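PDB 3EB7: insecticidal Delta-Endotoxin Cry8Ea1 from Bacillus Thuringiensis, which is a three-domain Cry toxin that kills larvae of the beetle Holotrichia parallela, probably by inserting into gut-cell membranes and forming pores. Local coordinates for residues Val242-Ile247 against Phe430-Arg435; Met232-Gln237 against Ile448-Val453. One frame throughout, in Å; residues are numbered along the deposited sequence.

Interaction 1: residues Val242-Ile247 against Phe430-Arg435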
loop_
_atom_site.group_PDB
_atom_site.type_symbol
_atom_site.label_atom_id
_atom_site.label_comp_id
_atom_site.label_asym_id
_atom_site.label_seq_id
_atom_site.Cartn_x
_atom_site.Cartn_y
_atom_site.Cartn_z
ATOM N N VAL A 242 7.204 0.788 0.526
ATOM C CA VAL A 242 7.576 1.202 -0.838
ATOM C C VAL A 242 8.917 1.932 -0.764
ATOM O O VAL A 242 9.272 2.508 0.266
ATOM C CB VAL A 242 6.504 2.114 -1.533
ATOM C CG1 VAL A 242 5.178 1.329 -1.807
ATOM C CG2 VAL A 242 6.221 3.385 -0.719
ATOM N N TYR A 243 9.683 1.871 -1.846
ATOM C CA TYR A 243 10.974 2.506 -1.881
ATOM C C TYR A 243 10.997 3.603 -2.932
ATOM O O TYR A 243 10.599 3.362 -4.084
ATOM C CB TYR A 243 12.042 1.476 -2.180
ATOM C CG TYR A 243 12.197 0.420 -1.109
ATOM C CD1 TYR A 243 11.258 -0.631 -0.964
ATOM C CD2 TYR A 243 13.285 0.446 -0.259
ATOM C CE1 TYR A 243 11.433 -1.636 0.038
ATOM C CE2 TYR A 243 13.458 -0.557 0.740
ATOM C CZ TYR A 243 12.547 -1.572 0.867
ATOM O OH TYR A 243 12.767 -2.515 1.828
ATOM N N THR A 244 11.462 4.799 -2.539
ATOM C CA THR A 244 11.623 5.906 -3.502
ATOM C C THR A 244 12.850 5.681 -4.375
ATOM O O THR A 244 13.641 4.782 -4.100
ATOM C CB THR A 244 11.647 7.326 -2.818
ATOM O OG1 THR A 244 12.524 7.314 -1.694
ATOM C CG2 THR A 244 10.251 7.719 -2.358
ATOM N N ASP A 245 13.037 6.497 -5.430
ATOM C CA ASP A 245 14.189 6.284 -6.319
ATOM C C ASP A 245 15.500 6.522 -5.539
ATOM O O ASP A 245 15.537 7.313 -4.619
ATOM C CB ASP A 245 14.131 7.161 -7.580
ATOM C CG ASP A 245 13.037 6.741 -8.606
ATOM O OD1 ASP A 245 12.333 5.699 -8.508
ATOM O OD2 ASP A 245 12.865 7.522 -9.566
ATOM N N PRO A 246 16.583 5.810 -5.896
ATOM C CA PRO A 246 17.846 6.082 -5.222
ATOM C C PRO A 246 18.271 7.588 -5.288
ATOM O O PRO A 246 18.037 8.279 -6.314
ATOM C CB PRO A 246 18.831 5.174 -5.979
ATOM C CG PRO A 246 18.030 4.065 -6.465
ATOM C CD PRO A 246 16.708 4.702 -6.868
ATOM N N ILE A 247 18.878 8.091 -4.200
ATOM C CA ILE A 247 19.218 9.509 -4.096
ATOM C C ILE A 247 20.618 9.734 -4.644
ATOM O O ILE A 247 21.617 9.867 -3.896
ATOM C CB ILE A 247 19.024 10.061 -2.658
ATOM C CG1 ILE A 247 17.613 9.674 -2.155
ATOM C CG2 ILE A 247 19.165 11.594 -2.671
ATOM C CD1 ILE A 247 17.402 9.828 -0.676
ATOM N N PHE A 430 15.505 5.570 0.330
ATOM C CA PHE A 430 14.525 5.731 1.420
ATOM C C PHE A 430 13.364 4.765 1.200
ATOM O O PHE A 430 12.884 4.614 0.077
ATOM C CB PHE A 430 14.007 7.172 1.466
ATOM C CG PHE A 430 15.023 8.224 1.917
ATOM C CD1 PHE A 430 14.692 9.588 1.855
ATOM C CD2 PHE A 430 16.283 7.889 2.402
ATOM C CE1 PHE A 430 15.613 10.591 2.286
ATOM C CE2 PHE A 430 17.212 8.901 2.831
ATOM C CZ PHE A 430 16.881 10.212 2.789
ATOM N N SER A 431 12.946 4.082 2.257
ATOM C CA SER A 431 11.701 3.305 2.253
ATOM C C SER A 431 10.645 3.939 3.145
ATOM O O SER A 431 10.947 4.665 4.082
ATOM C CB SER A 431 11.931 1.832 2.659
ATOM O OG SER A 431 12.150 1.719 4.051
ATOM N N TRP A 432 9.396 3.651 2.838
ATOM C CA TRP A 432 8.278 4.361 3.431
ATOM C C TRP A 432 7.124 3.433 3.724
ATOM O O TRP A 432 6.885 2.516 2.950
ATOM C CB TRP A 432 7.786 5.444 2.452
ATOM C CG TRP A 432 8.852 6.370 1.989
ATOM C CD1 TRP A 432 9.860 6.104 1.085
ATOM C CD2 TRP A 432 9.001 7.729 2.365
ATOM N NE1 TRP A 432 10.627 7.228 0.910
ATOM C CE2 TRP A 432 10.113 8.232 1.688
ATOM C CE3 TRP A 432 8.296 8.573 3.221
ATOM C CZ2 TRP A 432 10.546 9.554 1.848
ATOM C CZ3 TRP A 432 8.718 9.879 3.372
ATOM C CH2 TRP A 432 9.831 10.354 2.696
ATOM N N THR A 433 6.368 3.742 4.782
ATOM C CA THR A 433 5.152 3.014 5.119
ATOM C C THR A 433 3.957 3.917 4.945
ATOM O O THR A 433 4.082 5.131 5.055
ATOM C CB THR A 433 5.173 2.402 6.549
ATOM O OG1 THR A 433 5.461 3.415 7.512
ATOM C CG2 THR A 433 6.239 1.271 6.656
ATOM N N HIS A 434 2.804 3.306 4.648
ATOM C CA HIS A 434 1.527 4.008 4.435
ATOM C C HIS A 434 0.899 4.574 5.726
ATOM O O HIS A 434 0.954 3.949 6.831
ATOM C CB HIS A 434 0.532 3.081 3.684
ATOM C CG HIS A 434 -0.616 3.807 3.047
ATOM N ND1 HIS A 434 -1.776 4.113 3.724
ATOM C CD2 HIS A 434 -0.781 4.290 1.789
ATOM C CE1 HIS A 434 -2.593 4.775 2.926
ATOM N NE2 HIS A 434 -2.016 4.891 1.744
ATOM N N ARG A 435 0.299 5.761 5.585
ATOM C CA ARG A 435 -0.417 6.427 6.670
ATOM C C ARG A 435 -1.455 5.520 7.351
ATOM O O ARG A 435 -1.617 5.598 8.555
ATOM C CB ARG A 435 -1.094 7.705 6.138
ATOM C CG ARG A 435 -1.900 8.528 7.162
ATOM C CD ARG A 435 -1.014 9.344 8.112
ATOM N NE ARG A 435 -1.765 10.325 8.921
ATOM C CZ ARG A 435 -2.172 11.537 8.508
ATOM N NH1 ARG A 435 -1.955 11.957 7.272
ATOM N NH2 ARG A 435 -2.845 12.332 9.341
HETATM O O HOH W 1 15.023 6.870 -2.165
#
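Val242 and Trp432 form an antiparallel hydrogen-bonded pair, and Tyr243 and Ser431 form the non-hydrogen-bonded pair beside it. This joins strand 241-243 to strand 427-434 at the edge of a three-stranded antiparallel sheet in the second domain of the three-domain Cry fold. Two bonds link Val242 and Trp432, from Val242 N to Trp432 O and from Trp432 N to Val242 O. Thr244 N adds a third, to Phe430 O at 3.0 Å. The sheet has two unlike faces here. On one, Ser431 CB lies over the ring of Tyr243, 3.7 Å from its centroid, in a CH-pi contact. Both polar ends on this face are held from outside: Tyr243 OH bonds to Arg272 N, and Ser431 OG to Glu241 OE2. On the other face, Val242 CG2 packs against Trp432 CB. The indole bends back toward Thr244, and its NE1 donates to Thr244 OG1 at 3.2 Å with an N-H...O angle of 155°. The hydroxyl sits between the backbone N and carbonyl carbon of its own residue (chi1 47°), while Thr244 CG2 touches Trp432 NE1. A water also grips Thr244 OG1, at 2.6 Å. It donates to Asp245 O and accepts from Phe430 N, so it bridges the two segments beside Thr244. Helix 198-220 of the first domain packs on Val242 and Tyr243. Farther along, Ile247 meets the Phe430 ring at about a right angle. Its CD1 stands over the centre of one face, 3.4 Å from the ring centroid and 8° off the ring normal.

Interaction 2: residues Met232-Gln237 against Ile448-Val453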
loop_
_atom_site.group_PDB
_atom_site.type_symbol
_atom_site.label_atom_id
_atom_site.label_comp_id
_atom_site.label_asym_id
_atom_site.label_seq_id
_atom_site.Cartn_x
_atom_site.Cartn_y
_atom_site.Cartn_z
ATOM N N MET A 232 -20.310 -2.946 8.614
ATOM C CA MET A 232 -20.116 -1.716 9.336
ATOM C C MET A 232 -18.725 -1.172 9.048
ATOM O O MET A 232 -17.850 -1.881 8.546
ATOM C CB MET A 232 -20.299 -1.931 10.855
ATOM C CG MET A 232 -19.146 -2.619 11.546
ATOM S SD MET A 232 -19.511 -3.233 13.212
ATOM C CE MET A 232 -20.126 -4.877 12.845
ATOM N N GLU A 233 -18.541 0.096 9.395
ATOM C CA GLU A 233 -17.262 0.779 9.296
ATOM C C GLU A 233 -16.062 -0.121 9.655
ATOM O O GLU A 233 -16.045 -0.776 10.721
ATOM C CB GLU A 233 -17.310 2.027 10.175
ATOM C CG GLU A 233 -16.075 2.891 10.050
ATOM C CD GLU A 233 -16.347 4.333 10.424
ATOM O OE1 GLU A 233 -15.401 4.998 10.919
ATOM O OE2 GLU A 233 -17.509 4.791 10.216
ATOM N N THR A 234 -15.076 -0.136 8.758
ATOM C CA THR A 234 -13.868 -0.972 8.886
ATOM C C THR A 234 -12.555 -0.174 8.817
ATOM O O THR A 234 -12.385 0.651 7.927
ATOM C CB THR A 234 -13.849 -2.040 7.759
ATOM O OG1 THR A 234 -15.023 -2.839 7.881
ATOM C CG2 THR A 234 -12.595 -2.948 7.828
ATOM N N LYS A 235 -11.625 -0.456 9.743
ATOM C CA LYS A 235 -10.284 0.141 9.736
ATOM C C LYS A 235 -9.254 -0.766 9.049
ATOM O O LYS A 235 -8.709 -1.661 9.697
ATOM C CB LYS A 235 -9.796 0.449 11.168
ATOM C CG LYS A 235 -10.572 1.508 11.966
ATOM C CD LYS A 235 -10.745 2.871 11.233
ATOM C CE LYS A 235 -9.417 3.576 10.962
ATOM N NZ LYS A 235 -9.236 4.791 11.803
ATOM N N ALA A 236 -8.977 -0.523 7.764
ATOM C CA ALA A 236 -7.924 -1.258 7.028
ATOM C C ALA A 236 -6.517 -0.603 7.112
ATOM O O ALA A 236 -6.395 0.597 7.200
ATOM C CB ALA A 236 -8.323 -1.497 5.543
ATOM N N GLN A 237 -5.472 -1.427 7.065
ATOM C CA GLN A 237 -4.089 -0.957 7.128
ATOM C C GLN A 237 -3.298 -1.541 5.974
ATOM O O GLN A 237 -3.335 -2.749 5.747
ATOM C CB GLN A 237 -3.429 -1.439 8.433
ATOM C CG GLN A 237 -4.282 -1.236 9.657
ATOM C CD GLN A 237 -3.493 -1.286 10.928
ATOM O OE1 GLN A 237 -2.602 -0.467 11.149
ATOM N NE2 GLN A 237 -3.801 -2.249 11.773
ATOM N N ILE A 448 -14.983 -2.604 12.885
ATOM C CA ILE A 448 -14.206 -3.798 12.613
ATOM C C ILE A 448 -12.737 -3.352 12.501
ATOM O O ILE A 448 -12.400 -2.504 11.658
ATOM C CB ILE A 448 -14.704 -4.498 11.293
ATOM C CG1 ILE A 448 -16.171 -4.947 11.458
ATOM C CG2 ILE A 448 -13.759 -5.650 10.887
ATOM C CD1 ILE A 448 -16.875 -5.508 10.232
ATOM N N THR A 449 -11.873 -3.862 13.383
ATOM C CA THR A 449 -10.450 -3.504 13.338
ATOM C C THR A 449 -9.669 -4.572 12.593
ATOM O O THR A 449 -9.742 -5.742 12.937
ATOM C CB THR A 449 -9.870 -3.294 14.766
ATOM O OG1 THR A 449 -10.803 -2.508 15.539
ATOM C CG2 THR A 449 -8.597 -2.552 14.700
ATOM N N GLN A 450 -8.936 -4.183 11.548
ATOM C CA GLN A 450 -8.032 -5.134 10.870
ATOM C C GLN A 450 -6.617 -4.957 11.373
ATOM O O GLN A 450 -6.114 -3.832 11.408
ATOM C CB GLN A 450 -8.069 -4.965 9.348
ATOM C CG GLN A 450 -9.412 -5.354 8.741
ATOM C CD GLN A 450 -9.449 -5.145 7.241
ATOM O OE1 GLN A 450 -8.448 -4.783 6.629
ATOM N NE2 GLN A 450 -10.591 -5.386 6.644
ATOM N N ILE A 451 -5.992 -6.066 11.782
ATOM C CA ILE A 451 -4.665 -6.050 12.355
ATOM C C ILE A 451 -3.870 -7.130 11.669
ATOM O O ILE A 451 -3.986 -8.307 12.034
ATOM C CB ILE A 451 -4.636 -6.379 13.878
ATOM C CG1 ILE A 451 -5.773 -5.655 14.633
ATOM C CG2 ILE A 451 -3.197 -6.145 14.456
ATOM C CD1 ILE A 451 -5.425 -4.254 15.154
ATOM N N PRO A 452 -3.054 -6.732 10.680
ATOM C CA PRO A 452 -2.111 -7.621 10.018
ATOM C C PRO A 452 -1.164 -8.194 11.057
ATOM O O PRO A 452 -0.644 -7.438 11.871
ATOM C CB PRO A 452 -1.357 -6.661 9.097
ATOM C CG PRO A 452 -2.343 -5.581 8.816
ATOM C CD PRO A 452 -2.991 -5.359 10.127
ATOM N N VAL A 453 -0.920 -9.500 11.047
ATOM C CA VAL A 453 -0.085 -10.098 12.107
ATOM C C VAL A 453 1.405 -9.702 12.026
ATOM O O VAL A 453 2.168 -9.879 12.992
ATOM C CB VAL A 453 -0.255 -11.638 12.206
ATOM C CG1 VAL A 453 -1.681 -11.991 12.648
ATOM C CG2 VAL A 453 0.123 -12.318 10.841
HETATM O O HOH W 2 -5.886 -4.548 6.819
#
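Thr234 pairs with Ile448, and Lys235 with Thr449, in parallel register. The short strand 234-235 joins strand 448-452 in a mixed sheet of the C-terminal domain, the third of the Cry fold. Ile448 N donates to Glu233 O. Ile448 O takes Lys235 N at 2.9 Å, and Lys235 O takes Gln450 N. The side chain of Gln450 runs out extended. Its CB lies 3.4 Å from Lys235 O. CG passes Thr234 CG2 at 4.1 Å, and CD is near that methyl and Ala236 CB. At the tip the amide divides: NE2, hydrogen-bonded elsewhere in the protein, touches Thr234 CG2, and OE1 is 3.5 Å from Ala236 CB. OE1 also accepts from a water at 2.6 Å. That water takes Gln237 N, tying the two segments together past Lys235 and Thr449. The Met232 and Ile448 side chains cross at about a right angle, with Met232 CG 3.8 Å from Ile448 CG1. Glu233 OE1 forms a salt bridge with Lys447 NZ. Gln237 reaches over to 448-453 with its amide, whose OE1 is hydrogen-bonded to Lys455 NZ and Asp438 N. Its NE2 donates nearly straight to Gln450 O, at 2.8 Å and 167°, close to the amide plane.

How the interactions relate
Segment 242-247 follows 232-237 after four residues, and 448-453 follows 430-435 after twelve. Interaction 2 therefore encloses interaction 1 along the sequence: its first segment comes earlier and its second later. The two contacts do not touch. Their centres are 24 Å apart, and their nearest atoms are about 6 Å apart. They share no sheet. Interaction 1 belongs to the three-stranded sheet that lies against helix 198-220, whereas interaction 2 belongs to the mixed sheet of the C-terminal domain. The chain leaving the helical domain thus pairs first with the third domain and then with the second. This connection links all three domains of the toxin.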